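Local coordinates for rhamnose ABC transporter, rhamnose-binding protein (Actinomyces odontolyticus ATCC 17982, PDB 5BQ3), which probably binds rhamnose or a related sugar as the solute-binding component of an ABC transporter, at residues A[140-145]-A[175-180]; A[208-213]-A[232-237]; A[256-261]-A[325-330]. One frame throughout, in Å; residues are numbered along the deposited sequence.

Interaction 1 (A[140-145]-A[175-180]); sequences TMLDMV and EDEIAS
L142 of helix 134-149 faces E177 and I178 of helix 165-180. The two helices belong to a lobe with the alpha/beta fold of periplasmic binding proteins. Helix 165-180 is the helix of a beta-alpha-beta crossover, joining strand 153-159 to its parallel neighbour 187-194. Helix 134-149 precedes strand 153-159 in the chain. L142 and I178 both also touch I187 of strand 187-194, an outermost strand of the sheet, so the two helices pack on it together.

E177 comes first along the second helix. It meets L142 with its aliphatic part. CB of E177 lies 3.6 Å from CD1 of L142, and CG of E177 is farther, 4.2 Å from the same methyl. The chain then bends at its second torsion (chi2 -75°), and the carboxylate finds its partners outside the contact. OE2 forms a salt bridge with K135, and OE1 accepts a hydrogen bond from N181. These partners hold the charge while the methylene packs on leucine.

I178 follows and takes the other methyl. CD2 of L142 sits 3.8 Å from both CG1 and CD1 of I178. The CB of I178 is not aimed at the first helix. It is the CG1 branch, beside the backbone N (chi1 -74°), that brings CD1 over to the leucine. L142 thus splits its two methyls between two consecutive residues. Y184, in the loop before strand 187-194, touches both L142 and E177, and M174 packs on L142 from the preceding turn of helix 165-180.

At S180 the side chain folds back on its own helix. Its OG donates to O of D176 at 2.7 Å, and its N reaches that same oxygen at 3.0 Å from the opposite face of the carbonyl plane.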
loop_
_atom_site.group_PDB
_atom_site.type_symbol
_atom_site.label_atom_id
_atom_site.label_comp_id
_atom_site.label_asym_id
_atom_site.label_seq_id
_atom_site.Cartn_x
_atom_site.Cartn_y
_atom_site.Cartn_z
ATOM N N THR A 140 -5.094 -4.629 11.990
ATOM C CA THR A 140 -4.752 -5.897 11.332
ATOM C C THR A 140 -3.528 -6.518 12.003
ATOM O O THR A 140 -3.578 -7.692 12.367
ATOM C CB THR A 140 -4.536 -5.677 9.823
ATOM O OG1 THR A 140 -5.710 -5.076 9.276
ATOM C CG2 THR A 140 -4.219 -6.972 9.068
HETATM N N MSE A 141 -2.463 -5.718 12.212
HETATM C CA MSE A 141 -1.221 -6.142 12.853
HETATM C C MSE A 141 -1.440 -6.564 14.309
HETATM O O MSE A 141 -0.987 -7.646 14.681
HETATM C CB MSE A 141 -0.168 -5.051 12.752
HETATM C CG MSE A 141 0.314 -4.876 11.320
HETATM SE SE MSE A 141 1.986 -3.970 11.191
HETATM C CE MSE A 141 1.388 -2.139 11.702
ATOM N N LEU A 142 -2.187 -5.766 15.106
ATOM C CA LEU A 142 -2.514 -6.106 16.496
ATOM C C LEU A 142 -3.350 -7.385 16.579
ATOM O O LEU A 142 -3.164 -8.159 17.512
ATOM C CB LEU A 142 -3.266 -4.964 17.184
ATOM C CG LEU A 142 -2.453 -3.751 17.603
ATOM C CD1 LEU A 142 -3.363 -2.578 17.841
ATOM C CD2 LEU A 142 -1.618 -4.038 18.839
ATOM N N ASP A 143 -4.260 -7.607 15.601
ATOM C CA ASP A 143 -5.111 -8.800 15.520
ATOM C C ASP A 143 -4.274 -10.057 15.290
ATOM O O ASP A 143 -4.543 -11.073 15.917
ATOM C CB ASP A 143 -6.158 -8.658 14.399
ATOM C CG ASP A 143 -7.481 -8.029 14.803
ATOM O OD1 ASP A 143 -7.543 -7.418 15.891
ATOM O OD2 ASP A 143 -8.450 -8.134 14.021
HETATM N N MSE A 144 -3.265 -9.982 14.393
HETATM C CA MSE A 144 -2.346 -11.080 14.065
HETATM C C MSE A 144 -1.424 -11.380 15.247
HETATM O O MSE A 144 -1.177 -12.551 15.534
HETATM C CB MSE A 144 -1.517 -10.753 12.811
HETATM C CG MSE A 144 -2.366 -10.622 11.539
HETATM SE SE MSE A 144 -1.349 -10.411 9.893
HETATM C CE MSE A 144 -0.410 -8.764 10.272
ATOM N N VAL A 145 -0.941 -10.325 15.948
ATOM C CA VAL A 145 -0.071 -10.448 17.124
ATOM C C VAL A 145 -0.831 -11.170 18.226
ATOM O O VAL A 145 -0.405 -12.242 18.643
ATOM C CB VAL A 145 0.479 -9.082 17.613
ATOM C CG1 VAL A 145 1.266 -9.230 18.908
ATOM C CG2 VAL A 145 1.346 -8.434 16.557
ATOM N N GLU A 175 -0.161 1.755 19.621
ATOM C CA GLU A 175 0.075 2.149 21.015
ATOM C C GLU A 175 -1.203 2.682 21.674
ATOM O O GLU A 175 -1.442 2.395 22.848
ATOM C CB GLU A 175 1.199 3.198 21.106
ATOM C CG GLU A 175 2.589 2.623 20.871
ATOM C CD GLU A 175 3.724 3.628 20.867
ATOM O OE1 GLU A 175 3.756 4.497 19.966
ATOM O OE2 GLU A 175 4.609 3.519 21.748
ATOM N N ASP A 176 -2.022 3.437 20.917
ATOM C CA ASP A 176 -3.295 3.999 21.376
ATOM C C ASP A 176 -4.337 2.900 21.628
ATOM O O ASP A 176 -5.097 2.991 22.591
ATOM C CB ASP A 176 -3.848 5.012 20.350
ATOM C CG ASP A 176 -3.070 6.312 20.205
ATOM O OD1 ASP A 176 -2.366 6.701 21.169
ATOM O OD2 ASP A 176 -3.191 6.959 19.139
ATOM N N GLU A 177 -4.371 1.875 20.752
ATOM C CA GLU A 177 -5.291 0.738 20.826
ATOM C C GLU A 177 -4.956 -0.182 22.000
ATOM O O GLU A 177 -5.869 -0.721 22.621
ATOM C CB GLU A 177 -5.271 -0.058 19.515
ATOM C CG GLU A 177 -6.088 0.561 18.390
ATOM C CD GLU A 177 -7.596 0.424 18.483
ATOM O OE1 GLU A 177 -8.080 -0.565 19.077
ATOM O OE2 GLU A 177 -8.298 1.295 17.921
ATOM N N ILE A 178 -3.656 -0.354 22.308
ATOM C CA ILE A 178 -3.180 -1.173 23.431
ATOM C C ILE A 178 -3.640 -0.526 24.757
ATOM O O ILE A 178 -4.094 -1.234 25.659
ATOM C CB ILE A 178 -1.635 -1.369 23.349
ATOM C CG1 ILE A 178 -1.279 -2.367 22.227
ATOM C CG2 ILE A 178 -1.030 -1.814 24.695
ATOM C CD1 ILE A 178 0.125 -2.246 21.654
ATOM N N ALA A 179 -3.553 0.813 24.847
ATOM C CA ALA A 179 -3.949 1.582 26.026
ATOM C C ALA A 179 -5.474 1.685 26.171
ATOM O O ALA A 179 -5.968 1.708 27.302
ATOM C CB ALA A 179 -3.345 2.974 25.962
ATOM N N SER A 180 -6.210 1.748 25.043
ATOM C CA SER A 180 -7.665 1.899 25.042
ATOM C C SER A 180 -8.426 0.553 24.972
ATOM O O SER A 180 -9.066 0.178 25.956
ATOM C CB SER A 180 -8.117 2.824 23.912
ATOM O OG SER A 180 -7.765 2.328 22.631
#

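Interaction 2 (A[208-213]-A[232-237]); sequences GLLQAH and RYLSTS
L210 lays its CD2 methyl against the ring edge of Y233. The methyl lies near the ring plane, 3.8 Å from CE2. CG of L210 is a little farther from that carbon, at 4.1 Å. The phenol oxygen passes alongside the leucine, with OH of Y233 3.8 Å from CB of L210. The ring gets there because CG of Y233 stands opposite the backbone N (chi1 169°). S237 OG sits 4.2 Å above one ring face, toward the rim.

L234 is the looser partner, with its CD2 4.5 Å from CD2 of L210. Y239 and V243, in the loop beyond, also touch L210, and Y239 touches L234 as well.

The contact joins the C-terminal ends of helices 199-212 and 224-236. These are neighbouring helices of an alpha/beta lobe, linked through strand 218-221. Helix 224-236 makes the beta-alpha-beta crossover to the parallel strand 244-247. L210 also rests on I219 of strand 218-221.

Everything that meets across the two segments is hydrocarbon or aromatic carbon, apart from the phenol oxygen beside CB. The contact therefore rests on shape and exclusion of water rather than on directed polar bonds.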
loop_
_atom_site.group_PDB
_atom_site.type_symbol
_atom_site.label_atom_id
_atom_site.label_comp_id
_atom_site.label_asym_id
_atom_site.label_seq_id
_atom_site.Cartn_x
_atom_site.Cartn_y
_atom_site.Cartn_z
ATOM N N GLY A 208 20.197 -8.148 18.116
ATOM C CA GLY A 208 20.322 -7.432 19.382
ATOM C C GLY A 208 19.040 -7.413 20.195
ATOM O O GLY A 208 19.089 -7.315 21.425
ATOM N N LEU A 209 17.886 -7.509 19.505
ATOM C CA LEU A 209 16.540 -7.533 20.084
ATOM C C LEU A 209 16.351 -8.770 20.970
ATOM O O LEU A 209 15.815 -8.650 22.071
ATOM C CB LEU A 209 15.502 -7.521 18.945
ATOM C CG LEU A 209 14.097 -6.991 19.227
ATOM C CD1 LEU A 209 14.126 -5.560 19.732
ATOM C CD2 LEU A 209 13.256 -7.047 17.969
ATOM N N LEU A 210 16.821 -9.944 20.501
ATOM C CA LEU A 210 16.739 -11.206 21.236
ATOM C C LEU A 210 17.831 -11.288 22.309
ATOM O O LEU A 210 17.708 -12.086 23.236
ATOM C CB LEU A 210 16.823 -12.418 20.279
ATOM C CG LEU A 210 15.509 -12.974 19.665
ATOM C CD1 LEU A 210 14.466 -13.320 20.724
ATOM C CD2 LEU A 210 14.942 -12.069 18.585
ATOM N N GLN A 211 18.887 -10.458 22.191
ATOM C CA GLN A 211 19.977 -10.381 23.164
ATOM C C GLN A 211 19.532 -9.570 24.385
ATOM O O GLN A 211 19.798 -9.977 25.515
ATOM C CB GLN A 211 21.238 -9.768 22.532
ATOM C CG GLN A 211 22.045 -10.763 21.696
ATOM C CD GLN A 211 23.169 -10.143 20.892
ATOM O OE1 GLN A 211 23.479 -8.946 20.990
ATOM N NE2 GLN A 211 23.812 -10.957 20.067
ATOM N N ALA A 212 18.835 -8.437 24.149
ATOM C CA ALA A 212 18.317 -7.538 25.185
ATOM C C ALA A 212 16.990 -8.036 25.767
ATOM O O ALA A 212 16.705 -7.770 26.935
ATOM C CB ALA A 212 18.141 -6.139 24.617
ATOM N N HIS A 213 16.177 -8.738 24.955
ATOM C CA HIS A 213 14.878 -9.285 25.368
ATOM C C HIS A 213 14.772 -10.769 24.951
ATOM O O HIS A 213 14.142 -11.070 23.933
ATOM C CB HIS A 213 13.720 -8.456 24.779
ATOM C CG HIS A 213 13.754 -7.006 25.149
ATOM N ND1 HIS A 213 14.371 -6.070 24.339
ATOM C CD2 HIS A 213 13.243 -6.376 26.233
ATOM C CE1 HIS A 213 14.218 -4.908 24.952
ATOM N NE2 HIS A 213 13.541 -5.043 26.093
ATOM N N ARG A 232 15.003 -14.090 8.356
ATOM C CA ARG A 232 16.278 -14.726 8.030
ATOM C C ARG A 232 17.072 -15.013 9.307
ATOM O O ARG A 232 17.750 -16.040 9.375
ATOM C CB ARG A 232 17.090 -13.852 7.065
ATOM C CG ARG A 232 18.162 -14.631 6.303
ATOM C CD ARG A 232 18.809 -13.827 5.192
ATOM N NE ARG A 232 19.705 -12.791 5.705
ATOM C CZ ARG A 232 19.437 -11.491 5.680
ATOM N NH1 ARG A 232 18.296 -11.050 5.159
ATOM N NH2 ARG A 232 20.309 -10.620 6.167
ATOM N N TYR A 233 16.964 -14.128 10.319
ATOM C CA TYR A 233 17.641 -14.301 11.604
ATOM C C TYR A 233 16.978 -15.408 12.427
ATOM O O TYR A 233 17.685 -16.281 12.929
ATOM C CB TYR A 233 17.690 -12.983 12.409
ATOM C CG TYR A 233 18.129 -13.176 13.847
ATOM C CD1 TYR A 233 19.457 -13.455 14.160
ATOM C CD2 TYR A 233 17.210 -13.126 14.891
ATOM C CE1 TYR A 233 19.858 -13.676 15.476
ATOM C CE2 TYR A 233 17.598 -13.346 16.210
ATOM C CZ TYR A 233 18.927 -13.615 16.501
ATOM O OH TYR A 233 19.321 -13.819 17.803
ATOM N N LEU A 234 15.637 -15.354 12.584
ATOM C CA LEU A 234 14.859 -16.310 13.378
ATOM C C LEU A 234 14.962 -17.745 12.849
ATOM O O LEU A 234 15.098 -18.663 13.658
ATOM C CB LEU A 234 13.386 -15.889 13.474
ATOM C CG LEU A 234 13.089 -14.679 14.364
ATOM C CD1 LEU A 234 11.801 -14.016 13.956
ATOM C CD2 LEU A 234 13.041 -15.062 15.832
ATOM N N SER A 235 14.939 -17.934 11.511
ATOM C CA SER A 235 15.034 -19.250 10.865
ATOM C C SER A 235 16.401 -19.922 11.082
ATOM O O SER A 235 16.472 -21.152 11.113
ATOM C CB SER A 235 14.760 -19.137 9.371
ATOM O OG SER A 235 15.680 -18.260 8.742
ATOM N N THR A 236 17.474 -19.117 11.227
ATOM C CA THR A 236 18.846 -19.603 11.425
ATOM C C THR A 236 19.222 -19.687 12.919
ATOM O O THR A 236 20.284 -20.220 13.245
ATOM C CB THR A 236 19.850 -18.713 10.663
ATOM O OG1 THR A 236 19.682 -17.348 11.056
ATOM C CG2 THR A 236 19.728 -18.848 9.147
ATOM N N SER A 237 18.355 -19.175 13.817
ATOM C CA SER A 237 18.591 -19.180 15.265
ATOM C C SER A 237 17.736 -20.241 15.988
ATOM O O SER A 237 16.912 -20.912 15.358
ATOM C CB SER A 237 18.324 -17.796 15.856
ATOM O OG SER A 237 16.951 -17.453 15.799
#

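Interaction 3 (A[256-261]-A[325-330]); sequences SFVKDG and DNIDKY
NZ of K259 has two weak partners in the loop that follows strand 320-322. It forms a salt bridge with OD2 of D328 at 3.4 Å, and the hydrogen bond within it is weak. It also makes a weak hydrogen bond to the backbone O of A324. The lysine chain turns at its second torsion (chi2 -71°) and then runs out extended toward the loop. The carboxylate of D328 comes from the opposite direction, and its OD1 has a weak, long ion pair with R255.

On the way, K259 slides past I327. CE of K259 is 3.8 Å from CG2 of I327, so the last methylene of the lysine packs on an isoleucine methyl while its charge stays at the surface.

Helix 251-260 follows strand 244-247 in an alpha/beta lobe of the periplasmic binding protein fold. The partner is a short 3-10 turn, 327-329, close to the end of the chain. The inner part of the contact is apolar. CG2 of V258 and CD1 of I327 meet tip to tip at 3.9 Å. F266 of strand 266-268 packs on both side chains.

N326 bonds back to the residues before the turn. Its ND2 donates to O of R321, and its OD1 accepts from N of N323. Its backbone O then takes the N of K329 at 3.1 Å.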
loop_
_atom_site.group_PDB
_atom_site.type_symbol
_atom_site.label_atom_id
_atom_site.label_comp_id
_atom_site.label_asym_id
_atom_site.label_seq_id
_atom_site.Cartn_x
_atom_site.Cartn_y
_atom_site.Cartn_z
ATOM N N SER A 256 9.245 -18.771 1.486
ATOM C CA SER A 256 10.081 -19.802 2.106
ATOM C C SER A 256 9.910 -19.848 3.627
ATOM O O SER A 256 9.836 -20.936 4.184
ATOM C CB SER A 256 11.550 -19.585 1.760
ATOM O OG SER A 256 12.008 -18.327 2.229
ATOM N N PHE A 257 9.823 -18.676 4.285
ATOM C CA PHE A 257 9.682 -18.553 5.739
ATOM C C PHE A 257 8.303 -18.978 6.231
ATOM O O PHE A 257 8.182 -19.460 7.357
ATOM C CB PHE A 257 9.976 -17.118 6.193
ATOM C CG PHE A 257 11.350 -16.626 5.816
ATOM C CD1 PHE A 257 12.487 -17.159 6.416
ATOM C CD2 PHE A 257 11.510 -15.623 4.869
ATOM C CE1 PHE A 257 13.757 -16.707 6.060
ATOM C CE2 PHE A 257 12.782 -15.164 4.522
ATOM C CZ PHE A 257 13.898 -15.710 5.120
ATOM N N VAL A 258 7.269 -18.796 5.393
ATOM C CA VAL A 258 5.892 -19.167 5.710
ATOM C C VAL A 258 5.775 -20.708 5.692
ATOM O O VAL A 258 5.106 -21.279 6.558
ATOM C CB VAL A 258 4.877 -18.465 4.765
ATOM C CG1 VAL A 258 3.461 -18.946 5.018
ATOM C CG2 VAL A 258 4.937 -16.950 4.918
ATOM N N LYS A 259 6.474 -21.371 4.747
ATOM C CA LYS A 259 6.481 -22.830 4.603
ATOM C C LYS A 259 7.340 -23.513 5.675
ATOM O O LYS A 259 6.965 -24.594 6.134
ATOM C CB LYS A 259 6.953 -23.246 3.199
ATOM C CG LYS A 259 6.055 -22.766 2.050
ATOM C CD LYS A 259 4.720 -23.477 1.971
ATOM C CE LYS A 259 3.839 -22.843 0.926
ATOM N NZ LYS A 259 2.484 -23.448 0.903
ATOM N N ASP A 260 8.481 -22.889 6.066
ATOM C CA ASP A 260 9.405 -23.362 7.113
ATOM C C ASP A 260 8.727 -23.448 8.464
ATOM O O ASP A 260 9.001 -24.360 9.245
ATOM C CB ASP A 260 10.601 -22.389 7.281
ATOM C CG ASP A 260 11.639 -22.329 6.182
ATOM O OD1 ASP A 260 11.380 -22.872 5.084
ATOM O OD2 ASP A 260 12.691 -21.679 6.395
ATOM N N GLY A 261 7.899 -22.445 8.741
ATOM C CA GLY A 261 7.234 -22.248 10.020
ATOM C C GLY A 261 7.760 -21.050 10.795
ATOM O O GLY A 261 7.310 -20.811 11.919
ATOM N N ASP A 325 -1.872 -20.849 3.055
ATOM C CA ASP A 325 -3.006 -21.273 2.226
ATOM C C ASP A 325 -3.233 -20.372 0.996
ATOM O O ASP A 325 -3.945 -20.788 0.079
ATOM C CB ASP A 325 -4.294 -21.330 3.069
ATOM C CG ASP A 325 -4.129 -22.054 4.390
ATOM O OD1 ASP A 325 -4.081 -23.300 4.379
ATOM O OD2 ASP A 325 -4.025 -21.373 5.431
ATOM N N ASN A 326 -2.644 -19.159 0.972
ATOM C CA ASN A 326 -2.820 -18.228 -0.146
ATOM C C ASN A 326 -1.498 -17.572 -0.607
ATOM O O ASN A 326 -1.523 -16.784 -1.557
ATOM C CB ASN A 326 -3.847 -17.142 0.230
ATOM C CG ASN A 326 -3.406 -16.168 1.301
ATOM O OD1 ASN A 326 -2.665 -16.507 2.233
ATOM N ND2 ASN A 326 -3.868 -14.930 1.197
ATOM N N ILE A 327 -0.360 -17.906 0.041
ATOM C CA ILE A 327 0.965 -17.347 -0.261
ATOM C C ILE A 327 1.383 -17.603 -1.732
ATOM O O ILE A 327 1.925 -16.693 -2.358
ATOM C CB ILE A 327 2.055 -17.839 0.751
ATOM C CG1 ILE A 327 3.402 -17.095 0.574
ATOM C CG2 ILE A 327 2.253 -19.364 0.755
ATOM C CD1 ILE A 327 3.563 -15.875 1.405
ATOM N N ASP A 328 1.088 -18.803 -2.279
ATOM C CA ASP A 328 1.455 -19.201 -3.645
ATOM C C ASP A 328 0.485 -18.669 -4.720
ATOM O O ASP A 328 0.668 -18.973 -5.901
ATOM C CB ASP A 328 1.552 -20.735 -3.745
ATOM C CG ASP A 328 2.550 -21.379 -2.802
ATOM O OD1 ASP A 328 3.626 -20.781 -2.569
ATOM O OD2 ASP A 328 2.273 -22.500 -2.326
ATOM N N LYS A 329 -0.521 -17.871 -4.321
ATOM C CA LYS A 329 -1.515 -17.301 -5.231
ATOM C C LYS A 329 -1.164 -15.854 -5.644
ATOM O O LYS A 329 -1.840 -15.296 -6.513
ATOM C CB LYS A 329 -2.914 -17.349 -4.588
ATOM C CG LYS A 329 -3.471 -18.754 -4.403
ATOM C CD LYS A 329 -4.771 -18.738 -3.614
ATOM C CE LYS A 329 -5.309 -20.130 -3.398
ATOM N NZ LYS A 329 -6.563 -20.119 -2.599
ATOM N N TYR A 330 -0.106 -15.261 -5.037
ATOM C CA TYR A 330 0.321 -13.877 -5.290
ATOM C C TYR A 330 1.799 -13.802 -5.690
ATOM O O TYR A 330 2.630 -14.438 -5.047
ATOM C CB TYR A 330 0.072 -13.009 -4.043
ATOM C CG TYR A 330 -1.375 -12.956 -3.599
ATOM C CD1 TYR A 330 -2.250 -12.008 -4.119
ATOM C CD2 TYR A 330 -1.869 -13.852 -2.656
ATOM C CE1 TYR A 330 -3.584 -11.956 -3.712
ATOM C CE2 TYR A 330 -3.199 -13.808 -2.239
ATOM C CZ TYR A 330 -4.052 -12.849 -2.762
ATOM O OH TYR A 330 -5.366 -12.815 -2.357
#

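Interactions 1 and 2 each join two helices of one alpha/beta lobe. They use different pairs of helices, and their nearest atoms stay about 12 Å apart. Both contacts are buried and apolar; in interaction 1 the acid lends only its methylenes. Interaction 3 is partly buried. It adds a weak salt bridge at the surface, and it joins a helix to the C-terminal loop rather than to another helix. Interactions 2 and 3 touch: CE1 of F257 lies 3.6 Å from OG of S235, so F257 of helix 251-260 packs on helix 224-236. Interaction 1 meets neither of the other two directly.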